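Local coordinates for protein argonaute (Methanocaldococcus jannaschii, PDB 5G5S), which cleaves single-stranded DNA targets matched by short DNA guides and may defend the cell against invading genetic elements, at residues T334-Q339 and Y473-L478; N322-Y327 and N340-L345; F429-G434 and I480-K485; K378-F383 and N402-F407; T312-K317 and T666-S671. One frame throughout, in Å; residues are numbered along the deposited sequence.

Contact 1 of 5, residues T334-Q339 and Y473-L478; sequences TWIYNQ and YMTNNL
Y337 reaches across to T475, near the start of helix 473-485, and the phenol carries most of this contact. Its CB leaves the backbone toward that helix. With CG anti to the carbonyl carbon (chi1 -66°), the ring rim reaches T475. The touching begins at CE1, which lies 3.7 Å from T475 CB and an equal distance from T475 CG2. T475 CB sits at the ring edge, in the ring plane, so the threonine meets a rim and not a face. CZ comes next and approaches T475 OG1. The tip closes the contact: Y337 OH and T475 OG1 are hydrogen-bonded at 2.8 Å, and either may be the donor.

T475 OG1 is heavily engaged. Besides the phenol it is hydrogen-bonded to W466 NE1 and D469 OD2, so three groups hold this one hydroxyl. T475 CG2, anti to its own backbone N, turns to the apolar side and faces I336 CG2 at 4.3 Å.

N476 works on the backbone nearby. Its OD1 accepts from the N of F333 and its ND2 gives to the O of T329, while T334 N stays 4.1 Å from OD1. The single side chain therefore ties down the loop leading into 334-339.

Segment 334-339 lies in the loop between strand 323-326 and strand 357-365, and Y337 and I336 join it to helix 473-485 of the Mid domain. I336 rests on Y386 and T475 on M382, both of helix 372-390, while M474 packs on helix 463-467 and strand 456-462.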
# COMPACT_ATOMS: atom_id res chain seq x y z
N THR A 334 21.38 6.75 19.94
CA THR A 334 21.58 7.95 20.76
C THR A 334 23.03 8.03 21.29
O THR A 334 23.54 9.12 21.53
CB THR A 334 20.48 8.09 21.81
OG1 THR A 334 20.11 6.79 22.27
CG2 THR A 334 19.26 8.83 21.27
N TRP A 335 23.70 6.85 21.37
CA TRP A 335 25.09 6.66 21.77
C TRP A 335 26.10 7.23 20.75
O TRP A 335 27.30 7.30 21.05
CB TRP A 335 25.38 5.18 22.09
CG TRP A 335 24.95 4.23 21.01
CD1 TRP A 335 23.76 3.57 20.93
CD2 TRP A 335 25.71 3.82 19.87
NE1 TRP A 335 23.73 2.78 19.81
CE2 TRP A 335 24.91 2.92 19.13
CE3 TRP A 335 26.99 4.14 19.39
CZ2 TRP A 335 25.35 2.32 17.94
CZ3 TRP A 335 27.43 3.56 18.21
CH2 TRP A 335 26.61 2.66 17.49
N ILE A 336 25.62 7.65 19.57
CA ILE A 336 26.44 8.28 18.52
C ILE A 336 26.89 9.66 19.02
O ILE A 336 28.06 9.99 18.88
CB ILE A 336 25.68 8.32 17.16
CG1 ILE A 336 25.42 6.90 16.59
CG2 ILE A 336 26.33 9.26 16.11
CD1 ILE A 336 26.59 6.17 15.92
N TYR A 337 25.97 10.42 19.65
CA TYR A 337 26.26 11.75 20.20
C TYR A 337 26.53 11.66 21.70
O TYR A 337 27.63 12.00 22.14
CB TYR A 337 25.12 12.74 19.89
CG TYR A 337 24.93 13.06 18.42
CD1 TYR A 337 24.18 12.23 17.60
CD2 TYR A 337 25.47 14.22 17.86
CE1 TYR A 337 23.99 12.52 16.25
CE2 TYR A 337 25.29 14.52 16.51
CZ TYR A 337 24.55 13.67 15.71
OH TYR A 337 24.36 13.96 14.38
N ASN A 338 25.55 11.16 22.48
CA ASN A 338 25.60 11.02 23.93
C ASN A 338 26.53 9.87 24.39
O ASN A 338 26.26 8.71 24.09
CB ASN A 338 24.18 10.86 24.49
CG ASN A 338 23.98 11.15 25.97
OD1 ASN A 338 24.86 10.95 26.81
ND2 ASN A 338 22.78 11.58 26.32
N GLN A 339 27.59 10.22 25.12
CA GLN A 339 28.61 9.30 25.66
C GLN A 339 28.08 8.43 26.81
O GLN A 339 28.66 7.38 27.10
CB GLN A 339 29.84 10.09 26.12
N TYR A 473 18.16 13.19 16.29
CA TYR A 473 16.91 12.54 15.88
C TYR A 473 16.98 11.98 14.45
O TYR A 473 16.70 10.80 14.25
CB TYR A 473 15.73 13.52 16.05
CG TYR A 473 14.36 12.95 15.73
CD1 TYR A 473 13.59 12.35 16.72
CD2 TYR A 473 13.82 13.06 14.45
CE1 TYR A 473 12.33 11.83 16.43
CE2 TYR A 473 12.55 12.55 14.16
CZ TYR A 473 11.82 11.92 15.15
OH TYR A 473 10.58 11.41 14.86
N MET A 474 17.35 12.83 13.47
CA MET A 474 17.48 12.45 12.07
C MET A 474 18.65 11.49 11.84
O MET A 474 18.54 10.62 10.98
CB MET A 474 17.64 13.68 11.19
CG MET A 474 17.31 13.43 9.74
SD MET A 474 16.91 14.96 8.88
CE MET A 474 15.44 15.49 9.85
N THR A 475 19.75 11.66 12.60
CA THR A 475 20.93 10.79 12.51
C THR A 475 20.53 9.37 12.90
O THR A 475 20.87 8.42 12.19
CB THR A 475 22.08 11.36 13.33
OG1 THR A 475 22.40 12.66 12.84
CG2 THR A 475 23.32 10.48 13.27
N ASN A 476 19.78 9.24 14.01
CA ASN A 476 19.24 7.99 14.53
C ASN A 476 18.33 7.33 13.46
O ASN A 476 18.52 6.15 13.15
CB ASN A 476 18.47 8.25 15.84
CG ASN A 476 17.80 7.04 16.45
OD1 ASN A 476 18.45 6.20 17.08
ND2 ASN A 476 16.49 6.94 16.30
N ASN A 477 17.42 8.12 12.84
CA ASN A 477 16.52 7.63 11.79
C ASN A 477 17.24 7.24 10.51
O ASN A 477 16.81 6.31 9.83
CB ASN A 477 15.41 8.63 11.50
CG ASN A 477 14.38 8.75 12.59
OD1 ASN A 477 14.25 7.88 13.46
ND2 ASN A 477 13.62 9.83 12.57
N LEU A 478 18.31 7.95 10.18
CA LEU A 478 19.12 7.67 9.00
C LEU A 478 19.84 6.34 9.19
O LEU A 478 19.84 5.53 8.27
CB LEU A 478 20.13 8.81 8.74
CG LEU A 478 21.16 8.58 7.62
CD1 LEU A 478 20.48 8.45 6.25
CD2 LEU A 478 22.23 9.68 7.61

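Contact 2 of 5, residues N322-Y327 and N340-L345; sequences NPTKIY and NAKIYL
I326 packs its CG1-CD1 arm over the ring of Y344, and this is the tight half of the contact. CG1 stands 4.1 Å from the ring centroid and 27° off the ring normal, a CH-pi contact over the face. CD1 lies further toward the phenol end, 3.7 Å from Y344 CZ and 3.4 Å from Y344 OH. The isoleucine comes from the strand and the tyrosine from the loop, each directed at the other. L314 and V316 of strand 314-317 also touch I326, which buries it.

Strand 323-326 is an outer strand of a small antiparallel sheet, paired with 314-317, which in turn pairs with 492-493. The segment 340-345 comes back beside this sheet as loop, just ahead of the Mid domain. L345 is hydrogen-bonded to K317, backbone to backbone. The position is consistent with the linker that joins PAZ to Mid in argonautes.

The other half is looser and nearer solvent. T324 and the exposed K342 meet end on, with T324 CG2 3.7 Å from K342 CE. K342 is extended as far as CE and then bends at chi4 (77°), which leaves NZ 4.2 Å from the same methyl. T324 OG1 makes a weak hydrogen bond to N322 O at 3.3 Å.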
# COMPACT_ATOMS: atom_id res chain seq x y z
N ASN A 322 23.66 -9.47 25.21
CA ASN A 322 22.52 -10.00 25.97
C ASN A 322 21.23 -9.20 25.67
O ASN A 322 21.29 -7.97 25.61
CB ASN A 322 22.82 -10.03 27.47
N PRO A 323 20.07 -9.87 25.46
CA PRO A 323 18.83 -9.14 25.13
C PRO A 323 18.37 -8.12 26.17
O PRO A 323 18.45 -8.38 27.37
CB PRO A 323 17.80 -10.25 24.93
CG PRO A 323 18.61 -11.46 24.60
CD PRO A 323 19.83 -11.33 25.45
N THR A 324 17.89 -6.94 25.70
CA THR A 324 17.41 -5.83 26.53
C THR A 324 16.13 -5.22 25.96
O THR A 324 16.03 -5.03 24.74
CB THR A 324 18.46 -4.72 26.64
OG1 THR A 324 19.71 -5.16 26.11
CG2 THR A 324 18.61 -4.20 28.06
N LYS A 325 15.17 -4.87 26.84
CA LYS A 325 13.89 -4.27 26.47
C LYS A 325 14.03 -2.79 26.12
O LYS A 325 14.58 -2.00 26.88
CB LYS A 325 12.83 -4.48 27.57
CG LYS A 325 11.82 -5.57 27.23
CD LYS A 325 11.22 -6.19 28.48
CE LYS A 325 9.90 -5.58 28.88
NZ LYS A 325 8.75 -6.46 28.54
N ILE A 326 13.52 -2.45 24.93
CA ILE A 326 13.47 -1.11 24.35
C ILE A 326 12.01 -0.90 23.93
O ILE A 326 11.37 -1.85 23.51
CB ILE A 326 14.52 -1.01 23.20
CG1 ILE A 326 15.77 -0.19 23.61
CG2 ILE A 326 13.97 -0.63 21.81
CD1 ILE A 326 15.55 1.33 23.87
N TYR A 327 11.46 0.31 24.13
CA TYR A 327 10.06 0.56 23.78
C TYR A 327 9.90 1.35 22.49
O TYR A 327 8.81 1.37 21.91
CB TYR A 327 9.30 1.21 24.96
CG TYR A 327 9.00 0.23 26.07
CD1 TYR A 327 9.92 -0.01 27.09
CD2 TYR A 327 7.81 -0.50 26.07
CE1 TYR A 327 9.67 -0.94 28.09
CE2 TYR A 327 7.54 -1.42 27.08
CZ TYR A 327 8.47 -1.65 28.08
OH TYR A 327 8.22 -2.56 29.08
N ASN A 340 27.01 8.88 27.49
CA ASN A 340 26.38 8.19 28.61
C ASN A 340 25.18 7.33 28.20
O ASN A 340 24.71 6.52 28.99
CB ASN A 340 26.00 9.19 29.70
CG ASN A 340 27.18 9.93 30.27
OD1 ASN A 340 27.99 9.37 31.01
ND2 ASN A 340 27.32 11.19 29.89
N ALA A 341 24.70 7.51 26.94
CA ALA A 341 23.58 6.76 26.38
C ALA A 341 23.96 5.29 26.20
O ALA A 341 25.10 4.99 25.80
CB ALA A 341 23.17 7.35 25.04
N LYS A 342 23.03 4.37 26.53
CA LYS A 342 23.24 2.93 26.44
C LYS A 342 23.50 2.48 25.00
O LYS A 342 22.73 2.84 24.10
CB LYS A 342 22.05 2.17 27.07
CG LYS A 342 22.30 0.66 27.22
CD LYS A 342 21.15 -0.05 27.94
CE LYS A 342 21.21 -1.55 27.75
NZ LYS A 342 22.24 -2.19 28.62
N ILE A 343 24.60 1.73 24.78
CA ILE A 343 24.99 1.18 23.47
C ILE A 343 24.17 -0.08 23.19
O ILE A 343 24.18 -1.01 23.99
CB ILE A 343 26.53 0.91 23.35
CG1 ILE A 343 27.36 2.18 23.65
CG2 ILE A 343 26.89 0.29 21.98
CD1 ILE A 343 28.79 1.94 23.97
N TYR A 344 23.49 -0.10 22.03
CA TYR A 344 22.65 -1.21 21.56
C TYR A 344 23.26 -1.87 20.33
O TYR A 344 23.63 -1.18 19.37
CB TYR A 344 21.23 -0.72 21.26
CG TYR A 344 20.52 -0.13 22.46
CD1 TYR A 344 20.24 -0.91 23.58
CD2 TYR A 344 20.07 1.18 22.44
CE1 TYR A 344 19.56 -0.37 24.67
CE2 TYR A 344 19.38 1.72 23.53
CZ TYR A 344 19.13 0.94 24.64
OH TYR A 344 18.44 1.47 25.71
N LEU A 345 23.34 -3.22 20.35
CA LEU A 345 23.91 -4.03 19.27
C LEU A 345 22.87 -4.89 18.52
O LEU A 345 21.84 -5.25 19.11
CB LEU A 345 25.11 -4.86 19.79
CG LEU A 345 26.31 -4.07 20.37
CD1 LEU A 345 27.29 -4.99 21.03
CD2 LEU A 345 27.03 -3.26 19.28

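Contact 3 of 5, residues F429-G434 and I480-K485; sequences FALIIG and IQIMGK
K485 NZ, beside the packing of F429 on I482, is gripped by two groups: a salt bridge to OXT of I715, the chain's C-terminal carboxylate, and a hydrogen bond to the O of S458. The amine thus joins helix 473-485 to both the chain end and strand 456-462.

The direct contact is apolar. F429 turns its CG anti to the backbone N (chi1 -169°), and its far ring atom, CZ, meets I482. CZ is 3.5 Å from I482 CG1 and 3.7 Å from I482 CD1. CE2 also approaches CD1, at 3.9 Å. The isoleucine side chain runs nearly perpendicular to that of the phenylalanine, and the ring is oblique to the CG1 group. Since the I482 chain is extended at chi2 (174°), CD1 runs on past the ring and comes 4.4 Å from L431 CD1.

Strand 428-434 is an inner strand of the four-stranded parallel sheet of the Mid domain, between 357-365 and 456-462, and helix 473-485 packs against that sheet. This is the Rossmann-like core in which argonautes hold the 5' end of the guide. Q481, one residue before I482, interacts with guide DNA, and both Q481 and K485 are inferred ligands of a divalent metal.

F398 meets the F429 ring edge-to-face, and L431 also touches V379, M382 and F383 of helix 372-390. Apart from this packing, Q481 OE1 accepts a hydrogen bond from L673 N, which connects the helix to the loop after helix 656-666.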
# COMPACT_ATOMS: atom_id res chain seq x y z
N PHE A 429 28.30 1.17 -0.39
CA PHE A 429 27.28 2.07 0.14
C PHE A 429 27.46 3.47 -0.42
O PHE A 429 28.57 3.86 -0.78
CB PHE A 429 27.22 2.05 1.68
CG PHE A 429 26.00 2.78 2.21
CD1 PHE A 429 24.74 2.20 2.13
CD2 PHE A 429 26.11 4.08 2.70
CE1 PHE A 429 23.61 2.90 2.56
CE2 PHE A 429 24.97 4.77 3.12
CZ PHE A 429 23.73 4.18 3.05
N ALA A 430 26.35 4.23 -0.52
CA ALA A 430 26.40 5.62 -0.97
C ALA A 430 25.46 6.48 -0.15
O ALA A 430 24.29 6.16 -0.04
CB ALA A 430 26.08 5.73 -2.46
N LEU A 431 26.00 7.52 0.48
CA LEU A 431 25.20 8.45 1.27
C LEU A 431 24.97 9.68 0.39
O LEU A 431 25.92 10.36 0.01
CB LEU A 431 25.90 8.80 2.59
CG LEU A 431 25.17 9.75 3.55
CD1 LEU A 431 23.97 9.08 4.21
CD2 LEU A 431 26.13 10.30 4.60
N ILE A 432 23.71 9.89 -0.00
CA ILE A 432 23.31 10.99 -0.88
C ILE A 432 22.79 12.17 -0.04
O ILE A 432 21.81 12.02 0.70
CB ILE A 432 22.29 10.51 -1.96
CG1 ILE A 432 22.86 9.38 -2.84
CG2 ILE A 432 21.78 11.67 -2.81
CD1 ILE A 432 21.76 8.41 -3.38
N ILE A 433 23.47 13.33 -0.15
CA ILE A 433 23.09 14.57 0.52
C ILE A 433 22.46 15.48 -0.55
O ILE A 433 23.14 15.94 -1.47
CB ILE A 433 24.30 15.26 1.24
CG1 ILE A 433 25.27 14.26 1.94
CG2 ILE A 433 23.84 16.42 2.16
CD1 ILE A 433 24.74 13.49 3.15
N GLY A 434 21.15 15.67 -0.44
CA GLY A 434 20.38 16.47 -1.38
C GLY A 434 19.64 17.64 -0.78
O GLY A 434 19.83 17.96 0.40
N ILE A 480 18.92 3.86 11.26
CA ILE A 480 17.88 2.82 11.29
C ILE A 480 17.60 2.35 9.85
O ILE A 480 17.58 1.14 9.59
CB ILE A 480 16.57 3.31 11.99
CG1 ILE A 480 16.77 3.43 13.52
CG2 ILE A 480 15.39 2.37 11.66
CD1 ILE A 480 15.79 4.30 14.23
N GLN A 481 17.41 3.31 8.94
CA GLN A 481 17.13 3.03 7.54
C GLN A 481 18.30 2.38 6.80
O GLN A 481 18.06 1.47 6.02
CB GLN A 481 16.58 4.27 6.81
CG GLN A 481 15.88 3.89 5.51
CD GLN A 481 14.76 4.80 5.12
OE1 GLN A 481 14.00 5.30 5.95
NE2 GLN A 481 14.59 4.97 3.82
N ILE A 482 19.55 2.80 7.11
CA ILE A 482 20.78 2.23 6.54
C ILE A 482 20.89 0.74 6.93
O ILE A 482 21.17 -0.09 6.06
CB ILE A 482 22.03 3.07 6.92
CG1 ILE A 482 22.06 4.40 6.13
CG2 ILE A 482 23.34 2.28 6.74
CD1 ILE A 482 23.22 5.44 6.51
N MET A 483 20.65 0.42 8.22
CA MET A 483 20.65 -0.96 8.76
C MET A 483 19.66 -1.84 8.01
O MET A 483 20.01 -2.97 7.64
CB MET A 483 20.33 -0.98 10.28
CG MET A 483 21.35 -0.27 11.16
SD MET A 483 23.03 -0.92 11.11
CE MET A 483 23.81 0.27 10.04
N GLY A 484 18.44 -1.32 7.78
CA GLY A 484 17.38 -2.01 7.06
C GLY A 484 17.76 -2.30 5.62
O GLY A 484 17.55 -3.41 5.14
N LYS A 485 18.35 -1.32 4.95
CA LYS A 485 18.83 -1.42 3.57
C LYS A 485 20.00 -2.38 3.46
O LYS A 485 20.21 -2.94 2.40
CB LYS A 485 19.17 -0.03 3.00
CG LYS A 485 17.92 0.85 2.84
CD LYS A 485 18.08 1.97 1.85
CE LYS A 485 17.69 1.59 0.46
NZ LYS A 485 17.44 2.78 -0.39

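Contact 4 of 5, residues K378-F383 and N402-F407; sequences KVNKMF and NRWKYF
Helix 372-390 and strand 397-407 are consecutive parts of a beta-alpha-beta unit in the Mid domain, and W404 touches V379 and N380 across it. The benzo end of the indole does the touching. W404 CH2 lies 3.8 Å from V379 CB and equally far from V379 CG1. Valine and tryptophan approach each other from helix and strand, and CB stands oblique to the ring. The helix offers V379 CG1 to the ring because that methyl is anti to the backbone N (chi1 171°).

N380 meets the rim of the same indole end. OD1 lies in the ring plane, 3.8 Å from W404 CZ2, with amide and ring planes 77° apart. The real polar partner of OD1 is the hydroxyl of Y400, four residues before W404 in the chain. Y400 also meets W404, with the ring planes near a right angle.

V379 also rests on L431 and I433 of strand 428-434, and W404 on I362 and I364 of strand 357-365. W404 is only partly buried, and its strand is an outermost one of the parallel sheet. A helix packed on a parallel sheet between two of its strands in sequence is the beta-alpha-beta layering of a Rossmann-like domain.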
# COMPACT_ATOMS: atom_id res chain seq x y z
N LYS A 378 29.37 16.73 9.55
CA LYS A 378 28.16 15.99 9.92
C LYS A 378 28.27 14.50 9.55
O LYS A 378 27.88 13.64 10.35
CB LYS A 378 26.91 16.61 9.27
CG LYS A 378 26.08 17.44 10.23
CD LYS A 378 24.92 16.65 10.83
CE LYS A 378 24.22 17.47 11.89
NZ LYS A 378 23.22 16.66 12.63
N VAL A 379 28.79 14.20 8.34
CA VAL A 379 29.03 12.85 7.81
C VAL A 379 30.17 12.18 8.62
O VAL A 379 30.07 10.99 8.94
CB VAL A 379 29.35 12.92 6.28
CG1 VAL A 379 29.81 11.58 5.72
CG2 VAL A 379 28.16 13.44 5.49
N ASN A 380 31.23 12.95 8.97
CA ASN A 380 32.38 12.46 9.76
C ASN A 380 32.01 12.14 11.21
O ASN A 380 32.22 11.01 11.64
CB ASN A 380 33.57 13.42 9.67
CG ASN A 380 34.22 13.52 8.31
OD1 ASN A 380 34.14 12.60 7.48
ND2 ASN A 380 34.89 14.63 8.04
N LYS A 381 31.41 13.12 11.95
CA LYS A 381 30.98 12.95 13.34
C LYS A 381 30.00 11.78 13.52
O LYS A 381 30.01 11.16 14.58
CB LYS A 381 30.37 14.24 13.90
N MET A 382 29.19 11.48 12.50
CA MET A 382 28.25 10.37 12.56
C MET A 382 28.96 9.02 12.31
O MET A 382 28.77 8.09 13.10
CB MET A 382 27.09 10.56 11.57
CG MET A 382 26.25 9.30 11.37
SD MET A 382 25.05 9.34 10.04
CE MET A 382 26.12 9.41 8.64
N PHE A 383 29.72 8.92 11.21
CA PHE A 383 30.42 7.69 10.84
C PHE A 383 31.60 7.32 11.75
O PHE A 383 31.78 6.14 12.01
CB PHE A 383 30.82 7.68 9.36
CG PHE A 383 29.70 7.41 8.37
CD1 PHE A 383 28.94 6.25 8.45
CD2 PHE A 383 29.48 8.27 7.30
CE1 PHE A 383 27.93 5.98 7.51
CE2 PHE A 383 28.49 7.99 6.35
CZ PHE A 383 27.72 6.86 6.46
N ASN A 402 38.31 9.37 0.12
CA ASN A 402 38.47 9.87 -1.26
C ASN A 402 37.28 9.64 -2.20
O ASN A 402 37.35 10.03 -3.37
CB ASN A 402 39.80 9.41 -1.88
CG ASN A 402 40.98 9.73 -1.01
OD1 ASN A 402 41.54 8.86 -0.34
ND2 ASN A 402 41.32 11.01 -0.92
N ARG A 403 36.19 9.05 -1.69
CA ARG A 403 34.97 8.77 -2.45
C ARG A 403 33.86 9.82 -2.23
O ARG A 403 32.67 9.50 -2.23
CB ARG A 403 34.48 7.33 -2.23
CG ARG A 403 35.33 6.29 -2.93
CD ARG A 403 34.97 4.89 -2.50
NE ARG A 403 36.15 4.02 -2.48
CZ ARG A 403 36.83 3.69 -1.38
NH1 ARG A 403 36.44 4.14 -0.20
NH2 ARG A 403 37.89 2.90 -1.46
N TRP A 404 34.28 11.10 -2.07
CA TRP A 404 33.43 12.28 -1.93
C TRP A 404 33.28 12.81 -3.35
O TRP A 404 34.28 13.15 -3.99
CB TRP A 404 34.09 13.35 -1.05
CG TRP A 404 34.17 13.00 0.41
CD1 TRP A 404 35.12 12.23 1.02
CD2 TRP A 404 33.30 13.48 1.45
NE1 TRP A 404 34.87 12.16 2.37
CE2 TRP A 404 33.76 12.92 2.66
CE3 TRP A 404 32.18 14.32 1.47
CZ2 TRP A 404 33.13 13.17 3.89
CZ3 TRP A 404 31.55 14.57 2.69
CH2 TRP A 404 32.02 13.99 3.87
N LYS A 405 32.05 12.83 -3.86
CA LYS A 405 31.76 13.26 -5.23
C LYS A 405 30.55 14.19 -5.31
O LYS A 405 29.57 14.01 -4.57
CB LYS A 405 31.51 12.03 -6.12
CG LYS A 405 32.76 11.24 -6.50
CD LYS A 405 32.41 9.96 -7.26
CE LYS A 405 33.50 9.48 -8.20
NZ LYS A 405 34.73 9.01 -7.49
N TYR A 406 30.59 15.15 -6.24
CA TYR A 406 29.49 16.07 -6.51
C TYR A 406 28.66 15.56 -7.68
O TYR A 406 29.20 14.91 -8.58
CB TYR A 406 29.98 17.49 -6.81
CG TYR A 406 30.40 18.29 -5.60
CD1 TYR A 406 29.46 18.74 -4.67
CD2 TYR A 406 31.72 18.70 -5.43
CE1 TYR A 406 29.83 19.50 -3.57
CE2 TYR A 406 32.10 19.48 -4.34
CZ TYR A 406 31.16 19.87 -3.41
OH TYR A 406 31.53 20.64 -2.33
N PHE A 407 27.35 15.86 -7.68
CA PHE A 407 26.42 15.46 -8.74
C PHE A 407 25.34 16.53 -8.98
O PHE A 407 25.07 17.35 -8.10
CB PHE A 407 25.78 14.08 -8.44
CG PHE A 407 24.70 14.07 -7.38
CD1 PHE A 407 25.02 13.87 -6.04
CD2 PHE A 407 23.36 14.24 -7.72
CE1 PHE A 407 24.02 13.86 -5.06
CE2 PHE A 407 22.37 14.25 -6.73
CZ PHE A 407 22.70 14.06 -5.41

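Contact 5 of 5, residues T312-K317 and T666-S671; sequences TPLLVK and TKMNYS
L314 and M668 lie side by side and run opposite ways, one from a strand and one from a turn. L314 lies on the middle strand, 314-317, of a three-stranded antiparallel sheet. M668 is the centre of an inverse gamma turn in the loop between helices 656-666 and 684-697, within the Piwi family region, so the contact ties that loop to the sheet. N669 N is hydrogen-bonded to K667 O at 3.0 Å around that turn.

The leucine starts toward the loop, and its CD2 lies alongside the thioether, 3.8 Å from M668 SD. The methionine gets there by folding: bends at chi2 (-49°) and chi3 (-66°) bring the sulfur round to the leucine. L493 of the neighbouring strand also touches M668.

K667 comes in beside this pair. Its aliphatic chain is extended up to CE, and CD stands 4.3 Å from L314 CD2. NZ, turned off by a bend at chi4 (84°), is hydrogen-bonded to OD1 of N311. T312 OG1 goes to D664 OD1, a second polar tie between the same two parts of the chain. Further along, S671 interacts with guide DNA. Where the lysine passes the backbone, K667 CE comes to 3.3 Å from T312 O.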
# COMPACT_ATOMS: atom_id res chain seq x y z
N THR A 312 4.08 -2.50 22.69
CA THR A 312 4.91 -3.70 22.73
C THR A 312 6.40 -3.38 22.72
O THR A 312 6.84 -2.57 21.91
CB THR A 312 4.40 -4.72 21.70
OG1 THR A 312 3.04 -5.05 22.03
CG2 THR A 312 5.24 -6.01 21.64
N PRO A 313 7.18 -3.93 23.67
CA PRO A 313 8.61 -3.62 23.66
C PRO A 313 9.34 -4.38 22.56
O PRO A 313 8.82 -5.35 22.00
CB PRO A 313 9.09 -4.00 25.07
CG PRO A 313 7.96 -4.73 25.71
CD PRO A 313 6.85 -4.90 24.73
N LEU A 314 10.54 -3.89 22.24
CA LEU A 314 11.42 -4.46 21.24
C LEU A 314 12.64 -4.97 21.97
O LEU A 314 12.98 -4.48 23.05
CB LEU A 314 11.80 -3.40 20.19
CG LEU A 314 10.65 -2.74 19.41
CD1 LEU A 314 11.06 -1.39 18.85
CD2 LEU A 314 10.12 -3.64 18.31
N LEU A 315 13.30 -5.97 21.38
CA LEU A 315 14.52 -6.53 21.94
C LEU A 315 15.69 -6.22 21.02
O LEU A 315 15.57 -6.29 19.80
CB LEU A 315 14.40 -8.04 22.17
CG LEU A 315 13.47 -8.49 23.29
CD1 LEU A 315 13.25 -9.98 23.22
CD2 LEU A 315 14.04 -8.12 24.68
N VAL A 316 16.82 -5.87 21.62
CA VAL A 316 18.10 -5.54 20.98
C VAL A 316 19.18 -6.16 21.86
O VAL A 316 18.89 -6.54 22.99
CB VAL A 316 18.32 -4.01 20.85
CG1 VAL A 316 17.59 -3.45 19.65
CG2 VAL A 316 17.91 -3.26 22.12
N LYS A 317 20.43 -6.23 21.37
CA LYS A 317 21.50 -6.73 22.22
C LYS A 317 22.19 -5.55 22.92
O LYS A 317 22.11 -4.42 22.43
CB LYS A 317 22.52 -7.59 21.43
CG LYS A 317 21.92 -8.77 20.65
CD LYS A 317 21.37 -9.88 21.54
CE LYS A 317 21.17 -11.17 20.78
NZ LYS A 317 22.47 -11.81 20.42
N THR A 666 3.43 -3.19 12.62
CA THR A 666 3.60 -1.81 12.09
C THR A 666 4.86 -1.16 12.74
O THR A 666 5.40 -0.16 12.25
CB THR A 666 2.34 -0.94 12.36
OG1 THR A 666 2.25 -0.59 13.75
CG2 THR A 666 1.03 -1.59 11.87
N LYS A 667 5.30 -1.73 13.88
CA LYS A 667 6.45 -1.29 14.65
C LYS A 667 7.77 -1.90 14.12
O LYS A 667 8.83 -1.43 14.48
CB LYS A 667 6.22 -1.65 16.12
CG LYS A 667 6.80 -0.67 17.12
CD LYS A 667 6.61 -1.19 18.53
CE LYS A 667 6.98 -0.18 19.59
NZ LYS A 667 5.86 0.75 19.87
N MET A 668 7.70 -2.96 13.30
CA MET A 668 8.90 -3.60 12.71
C MET A 668 9.33 -2.84 11.44
O MET A 668 9.50 -3.40 10.37
CB MET A 668 8.68 -5.11 12.48
CG MET A 668 8.49 -5.91 13.78
SD MET A 668 9.73 -5.61 15.10
CE MET A 668 11.21 -6.24 14.32
N ASN A 669 9.55 -1.55 11.62
CA ASN A 669 9.86 -0.55 10.62
C ASN A 669 11.35 -0.13 10.60
O ASN A 669 11.93 0.17 11.64
CB ASN A 669 8.98 0.70 10.90
CG ASN A 669 9.01 1.73 9.82
OD1 ASN A 669 8.78 2.92 10.03
ND2 ASN A 669 9.23 1.30 8.61
N TYR A 670 11.93 -0.08 9.39
CA TYR A 670 13.26 0.42 9.11
C TYR A 670 13.14 1.64 8.18
O TYR A 670 14.15 2.22 7.84
CB TYR A 670 14.17 -0.66 8.51
CG TYR A 670 14.63 -1.68 9.53
CD1 TYR A 670 15.79 -1.47 10.28
CD2 TYR A 670 13.94 -2.87 9.72
CE1 TYR A 670 16.23 -2.41 11.21
CE2 TYR A 670 14.37 -3.81 10.65
CZ TYR A 670 15.51 -3.58 11.39
OH TYR A 670 15.94 -4.51 12.31
N SER A 671 11.91 2.04 7.80
CA SER A 671 11.60 3.22 6.98
C SER A 671 11.39 4.42 7.92
O SER A 671 10.38 5.12 7.84
CB SER A 671 10.35 2.98 6.13
OG SER A 671 10.37 1.72 5.48

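How the contacts relate
From the N terminus, contact 5 opens first at 312-317 and closes last at 666-671, so it encloses all the others. Contact 2 opens at 322-327, on the next strand. Contact 1 opens at 334-339 before contact 2 closes at 340-345, so these two cross; W335 packs on the backbone of 341-344. Contact 4 then opens and closes within the span of contact 1. Contact 3 opens at 429-434, after contact 4 has closed, and closes at 480-485 after contact 1, so it crosses contact 1. Contacts 2 and 5 share the small antiparallel sheet, and contacts 3 and 4 the parallel Mid sheet. Helix 473-485 serves contacts 1 and 3 and touches Y670 of contact 5.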